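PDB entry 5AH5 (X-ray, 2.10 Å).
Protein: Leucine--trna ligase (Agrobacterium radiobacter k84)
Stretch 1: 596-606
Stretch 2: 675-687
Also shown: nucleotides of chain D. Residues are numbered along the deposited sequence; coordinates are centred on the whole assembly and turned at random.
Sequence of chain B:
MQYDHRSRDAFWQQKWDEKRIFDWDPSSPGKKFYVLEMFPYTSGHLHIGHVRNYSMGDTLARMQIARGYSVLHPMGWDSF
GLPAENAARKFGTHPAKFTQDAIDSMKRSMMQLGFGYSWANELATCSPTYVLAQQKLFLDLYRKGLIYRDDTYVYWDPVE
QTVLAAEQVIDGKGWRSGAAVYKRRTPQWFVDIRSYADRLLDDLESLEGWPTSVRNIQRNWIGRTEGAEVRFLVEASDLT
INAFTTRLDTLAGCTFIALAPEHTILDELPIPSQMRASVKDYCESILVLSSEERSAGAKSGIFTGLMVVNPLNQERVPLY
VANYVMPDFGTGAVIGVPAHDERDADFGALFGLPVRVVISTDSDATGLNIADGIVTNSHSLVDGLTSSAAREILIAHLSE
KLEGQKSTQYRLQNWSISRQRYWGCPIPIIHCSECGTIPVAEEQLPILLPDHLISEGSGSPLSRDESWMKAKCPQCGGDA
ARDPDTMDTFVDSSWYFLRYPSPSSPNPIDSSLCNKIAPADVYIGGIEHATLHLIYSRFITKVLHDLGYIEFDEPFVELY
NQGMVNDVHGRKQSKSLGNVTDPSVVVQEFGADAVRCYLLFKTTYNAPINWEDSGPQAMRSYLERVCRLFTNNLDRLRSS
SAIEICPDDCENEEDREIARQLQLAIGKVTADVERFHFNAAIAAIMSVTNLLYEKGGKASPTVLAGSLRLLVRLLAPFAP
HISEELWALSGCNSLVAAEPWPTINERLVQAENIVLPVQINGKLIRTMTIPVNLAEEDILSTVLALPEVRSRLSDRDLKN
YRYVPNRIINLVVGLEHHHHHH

Stretch 1 (596-606) RCYLLFKTTYN
Stretch 2, residues 675-687: RFHFNAAIAAIMS

How do the two stretches lie against each other? Residues 596-601 are helical, continuing a helix begun earlier in the chain, and residues 678-687 open another, with His677 as N-cap. The axes approach to 8.6 Å, their N-to-C directions 114° apart. The backbones come close where Phe601 CA stands 4.0 Å from Asn679 CA; farther along, Tyr605 CA lies 6.5 Å from Phe676 CA.

Which bump fills which hollow? The Phe601 ring (chi1 t, 178°; chi2 69°) is a knob among Asn679, Ile682, Ala683 and Met686. Its CD1 lies 3.8 Å from Ile682 CG2, and its CE1 is 4.3 Å from Ala683 CB, where a small methyl borders the hollow. Met686 (m, t, m) lays CE over one ring face, although the modelled 2.9 Å from Phe601 CE1 to Met686 CE is too short to be trusted.

What packs beside this knob? Leu600 (m, t) sets CB 3.9 Å from Ile682 CD1 and 4.0 Å from Phe678 CB, while its CD2 covers a face of the Phe678 ring (chi1 m). Tyr605 CB meets the edge of that ring, 4.3 Å from Phe678 CD2.

How is the loop end closed? Phe676, with phi/psi of 67/22, directs CB over the Tyr605 face, 3.7 Å from Tyr605 CD1. The Phe676 edge then faces the Tyr605 ring, planes at 70° and centroids 5.7 Å apart. Tyr605 has chi1 p, Phe676 chi1 m.

Do polar groups join the stretches directly? No hydrogen bond crosses; a water instead accepts from Tyr605 N at 2.7 Å and donates to Phe676 O at 2.7 Å. Thr604 OG1 and Asn679 ND2 both donate to OP1 of A14, at 2.7 and 3.2 Å, so one RNA phosphate oxygen links the two sides.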

# COMPACT_ATOMS: atom_id res chain seq x y z
N ARG B 596 3.64 20.84 -5.66
CA ARG B 596 3.31 19.52 -6.15
C ARG B 596 4.29 19.06 -7.26
O ARG B 596 4.72 17.89 -7.27
CB ARG B 596 1.91 19.53 -6.70
CG ARG B 596 0.82 19.75 -5.64
CD ARG B 596 -0.52 20.04 -6.28
NE ARG B 596 -0.87 19.00 -7.24
CZ ARG B 596 -2.11 18.73 -7.67
NH1 ARG B 596 -3.18 19.35 -7.18
NH2 ARG B 596 -2.27 17.78 -8.58
N CYS B 597 4.61 19.98 -8.16
CA CYS B 597 5.58 19.65 -9.30
C CYS B 597 7.00 19.39 -8.82
O CYS B 597 7.65 18.49 -9.34
CB CYS B 597 5.58 20.77 -10.32
SG CYS B 597 4.08 20.76 -11.35
N TYR B 598 7.47 20.10 -7.78
CA TYR B 598 8.77 19.74 -7.15
C TYR B 598 8.76 18.35 -6.62
O TYR B 598 9.68 17.60 -6.89
CB TYR B 598 9.18 20.75 -6.07
CG TYR B 598 10.34 20.39 -5.13
CD1 TYR B 598 11.68 20.27 -5.60
CD2 TYR B 598 10.12 20.16 -3.78
CE1 TYR B 598 12.73 19.96 -4.72
CE2 TYR B 598 11.18 19.85 -2.91
CZ TYR B 598 12.48 19.75 -3.40
OH TYR B 598 13.51 19.46 -2.52
N LEU B 599 7.73 17.96 -5.87
CA LEU B 599 7.70 16.57 -5.37
C LEU B 599 7.63 15.54 -6.45
O LEU B 599 8.08 14.39 -6.26
CB LEU B 599 6.52 16.33 -4.41
CG LEU B 599 6.68 17.10 -3.07
CD1 LEU B 599 5.31 17.24 -2.38
CD2 LEU B 599 7.68 16.41 -2.17
N LEU B 600 6.94 15.86 -7.53
CA LEU B 600 6.77 14.87 -8.58
C LEU B 600 8.03 14.81 -9.50
O LEU B 600 8.37 13.77 -10.00
CB LEU B 600 5.50 15.16 -9.40
CG LEU B 600 4.12 14.90 -8.70
CD1 LEU B 600 3.03 14.98 -9.74
CD2 LEU B 600 4.08 13.55 -8.06
N PHE B 601 8.68 15.93 -9.72
CA PHE B 601 9.85 16.01 -10.61
C PHE B 601 11.19 15.67 -9.90
O PHE B 601 12.16 15.37 -10.55
CB PHE B 601 9.89 17.40 -11.26
CG PHE B 601 11.08 17.64 -12.16
CD1 PHE B 601 11.19 16.97 -13.37
CD2 PHE B 601 12.04 18.62 -11.84
CE1 PHE B 601 12.29 17.20 -14.22
CE2 PHE B 601 13.11 18.90 -12.69
CZ PHE B 601 13.25 18.18 -13.89
N LYS B 602 11.25 15.67 -8.57
CA LYS B 602 12.53 15.59 -7.86
C LYS B 602 13.23 14.26 -8.13
O LYS B 602 14.41 14.25 -8.37
CB LYS B 602 12.34 15.82 -6.34
CG LYS B 602 13.59 15.69 -5.50
CD LYS B 602 14.66 16.69 -5.88
CE LYS B 602 15.66 16.83 -4.74
NZ LYS B 602 16.97 17.30 -5.23
N THR B 603 12.51 13.16 -8.19
CA THR B 603 13.16 11.87 -8.33
C THR B 603 12.13 10.90 -8.73
O THR B 603 11.03 11.29 -9.06
CB THR B 603 13.89 11.43 -7.03
OG1 THR B 603 14.59 10.21 -7.26
CG2 THR B 603 12.90 11.20 -5.82
N THR B 604 12.49 9.64 -8.77
CA THR B 604 11.57 8.58 -9.11
C THR B 604 10.48 8.51 -7.99
O THR B 604 10.79 8.73 -6.81
CB THR B 604 12.37 7.29 -9.13
OG1 THR B 604 13.60 7.54 -9.84
CG2 THR B 604 11.59 6.13 -9.82
N TYR B 605 9.25 8.11 -8.36
CA TYR B 605 8.12 8.10 -7.44
C TYR B 605 8.41 7.30 -6.17
O TYR B 605 7.97 7.66 -5.08
CB TYR B 605 6.82 7.59 -8.12
CG TYR B 605 6.76 6.13 -8.20
CD1 TYR B 605 7.29 5.45 -9.31
CD2 TYR B 605 6.19 5.38 -7.22
CE1 TYR B 605 7.22 4.05 -9.39
CE2 TYR B 605 6.14 3.99 -7.30
CZ TYR B 605 6.68 3.34 -8.37
OH TYR B 605 6.63 1.95 -8.43
N ASN B 606 9.12 6.18 -6.32
CA ASN B 606 9.41 5.31 -5.21
C ASN B 606 10.73 5.57 -4.48
O ASN B 606 11.04 4.83 -3.58
CB ASN B 606 9.33 3.86 -5.64
CG ASN B 606 10.33 3.52 -6.77
OD1 ASN B 606 11.04 4.35 -7.25
ND2 ASN B 606 10.34 2.29 -7.16
N ARG B 675 2.22 5.00 -15.63
CA ARG B 675 3.08 4.04 -14.93
C ARG B 675 3.88 4.71 -13.80
O ARG B 675 4.90 4.14 -13.36
CB ARG B 675 3.97 3.26 -15.91
CG ARG B 675 5.02 4.11 -16.57
CD ARG B 675 5.88 3.34 -17.59
NE ARG B 675 6.74 4.30 -18.27
CZ ARG B 675 7.98 4.06 -18.70
NH1 ARG B 675 8.54 2.87 -18.55
NH2 ARG B 675 8.66 5.03 -19.29
N PHE B 676 3.44 5.89 -13.37
CA PHE B 676 4.03 6.68 -12.29
C PHE B 676 5.43 7.24 -12.53
O PHE B 676 6.15 7.54 -11.56
CB PHE B 676 3.97 5.87 -10.93
CG PHE B 676 2.61 5.93 -10.24
CD1 PHE B 676 1.46 5.51 -10.90
CD2 PHE B 676 2.49 6.38 -8.91
CE1 PHE B 676 0.22 5.54 -10.26
CE2 PHE B 676 1.26 6.46 -8.27
CZ PHE B 676 0.12 6.03 -8.93
N HIS B 677 5.83 7.37 -13.80
CA HIS B 677 7.05 8.08 -14.17
C HIS B 677 6.76 9.56 -14.34
O HIS B 677 6.99 10.14 -15.43
CB HIS B 677 7.63 7.42 -15.44
CG HIS B 677 8.21 6.07 -15.18
ND1 HIS B 677 9.30 5.58 -15.88
CD2 HIS B 677 7.95 5.17 -14.20
CE1 HIS B 677 9.63 4.40 -15.38
NE2 HIS B 677 8.82 4.12 -14.38
N PHE B 678 6.34 10.21 -13.22
CA PHE B 678 5.93 11.58 -13.25
C PHE B 678 7.09 12.46 -13.56
O PHE B 678 6.92 13.53 -14.21
CB PHE B 678 5.32 12.07 -11.91
CG PHE B 678 4.19 11.23 -11.44
CD1 PHE B 678 2.95 11.34 -12.03
CD2 PHE B 678 4.39 10.30 -10.45
CE1 PHE B 678 1.89 10.55 -11.59
CE2 PHE B 678 3.35 9.49 -10.00
CZ PHE B 678 2.10 9.62 -10.58
N ASN B 679 8.25 12.10 -13.04
CA ASN B 679 9.41 12.98 -13.26
C ASN B 679 9.77 12.99 -14.76
O ASN B 679 10.02 14.06 -15.30
CB ASN B 679 10.64 12.61 -12.45
CG ASN B 679 11.07 11.20 -12.65
OD1 ASN B 679 10.29 10.38 -13.12
ND2 ASN B 679 12.32 10.90 -12.32
N ALA B 680 9.68 11.85 -15.39
CA ALA B 680 9.99 11.81 -16.90
C ALA B 680 8.92 12.51 -17.69
O ALA B 680 9.20 13.19 -18.67
CB ALA B 680 10.17 10.41 -17.36
N ALA B 681 7.66 12.48 -17.22
CA ALA B 681 6.60 13.21 -17.94
C ALA B 681 6.79 14.72 -17.88
O ALA B 681 6.55 15.49 -18.83
CB ALA B 681 5.23 12.81 -17.37
N ILE B 682 7.20 15.20 -16.71
CA ILE B 682 7.37 16.60 -16.53
C ILE B 682 8.61 17.02 -17.38
O ILE B 682 8.63 18.10 -17.96
CB ILE B 682 7.54 16.97 -15.02
CG1 ILE B 682 6.16 16.84 -14.28
CG2 ILE B 682 8.00 18.40 -14.89
CD1 ILE B 682 6.28 16.91 -12.75
N ALA B 683 9.66 16.22 -17.40
CA ALA B 683 10.84 16.54 -18.30
C ALA B 683 10.44 16.71 -19.76
O ALA B 683 10.89 17.63 -20.43
CB ALA B 683 11.91 15.50 -18.16
N ALA B 684 9.50 15.89 -20.20
CA ALA B 684 8.99 15.96 -21.56
C ALA B 684 8.29 17.25 -21.81
O ALA B 684 8.43 17.83 -22.87
CB ALA B 684 8.09 14.79 -21.83
N ILE B 685 7.57 17.76 -20.82
CA ILE B 685 6.89 19.05 -20.97
C ILE B 685 7.85 20.23 -20.94
O ILE B 685 7.65 21.27 -21.61
CB ILE B 685 5.79 19.21 -19.86
CG1 ILE B 685 4.64 18.19 -20.05
CG2 ILE B 685 5.26 20.62 -19.84
CD1 ILE B 685 3.82 17.89 -18.80
N MET B 686 8.84 20.16 -20.06
CA MET B 686 9.94 21.15 -20.12
C MET B 686 10.71 21.10 -21.51
O MET B 686 11.07 22.15 -22.04
CB MET B 686 10.94 20.90 -19.00
CG MET B 686 10.40 21.15 -17.58
SD MET B 686 11.65 21.06 -16.28
CE MET B 686 11.44 19.38 -16.00
N SER B 687 10.91 19.93 -22.07
CA SER B 687 11.52 19.80 -23.45
C SER B 687 10.69 20.55 -24.43
O SER B 687 11.23 21.34 -25.17
CB SER B 687 11.60 18.36 -23.93
OG SER B 687 12.67 17.68 -23.33
P C D 24 17.54 17.85 -22.86
OP1 C D 24 16.87 18.66 -23.85
OP2 C D 24 18.91 18.04 -22.44
O5' C D 24 16.72 18.01 -21.47
C5' C D 24 15.28 17.93 -21.45
C4' C D 24 14.77 17.92 -20.00
O4' C D 24 15.09 16.65 -19.38
C3' C D 24 15.42 18.92 -19.08
O3' C D 24 14.86 20.19 -19.40
C2' C D 24 15.11 18.32 -17.73
O2' C D 24 13.74 18.34 -17.36
C1' C D 24 15.38 16.85 -18.02
N1 C D 24 16.76 16.45 -17.75
C2 C D 24 17.09 16.24 -16.42
O2 C D 24 16.21 16.36 -15.55
N3 C D 24 18.36 15.88 -16.10
C4 C D 24 19.28 15.76 -17.07
N4 C D 24 20.51 15.37 -16.73
C5 C D 24 18.97 16.03 -18.44
C6 C D 24 17.71 16.37 -18.73
P A D 14 14.93 7.99 -12.93
OP1 A D 14 13.45 7.88 -12.56
OP2 A D 14 15.78 6.87 -12.64
O5' A D 14 15.04 8.45 -14.45
C5' A D 14 14.39 9.63 -14.89
C4' A D 14 14.59 9.78 -16.37
O4' A D 14 15.97 10.17 -16.65
C3' A D 14 14.36 8.51 -17.18
O3' A D 14 12.97 8.30 -17.45
C2' A D 14 15.17 8.81 -18.44
O2' A D 14 14.49 9.64 -19.35
C1' A D 14 16.34 9.62 -17.89
N9 A D 14 17.62 8.94 -17.75
C8 A D 14 18.32 8.62 -16.61
N7 A D 14 19.50 8.10 -16.85
C5 A D 14 19.58 8.07 -18.23
C6 A D 14 20.59 7.64 -19.11
N6 A D 14 21.74 7.10 -18.71
N1 A D 14 20.35 7.74 -20.44
C2 A D 14 19.20 8.29 -20.85
N3 A D 14 18.19 8.76 -20.11
C4 A D 14 18.44 8.60 -18.80
P A D 13 18.10 9.96 -6.99
OP1 A D 13 17.15 9.28 -6.10
OP2 A D 13 19.44 9.42 -7.11
O5' A D 13 17.35 10.17 -8.38
C5' A D 13 17.48 9.32 -9.52
C4' A D 13 17.07 10.19 -10.67
O4' A D 13 18.09 11.21 -10.86
C3' A D 13 16.85 9.54 -12.02
O3' A D 13 15.48 9.26 -12.15
C2' A D 13 17.15 10.70 -12.97
O2' A D 13 16.10 11.63 -13.23
C1' A D 13 18.31 11.39 -12.24
N9 A D 13 19.64 10.86 -12.58
C8 A D 13 20.58 10.21 -11.81
N7 A D 13 21.67 9.89 -12.47
C5 A D 13 21.43 10.35 -13.75
C6 A D 13 22.20 10.34 -14.93
N6 A D 13 23.42 9.80 -15.01
N1 A D 13 21.68 10.93 -16.03
C2 A D 13 20.42 11.40 -15.97
N3 A D 13 19.60 11.46 -14.93
C4 A D 13 20.19 10.97 -13.83
O HOH W 1 8.68 8.19 -11.04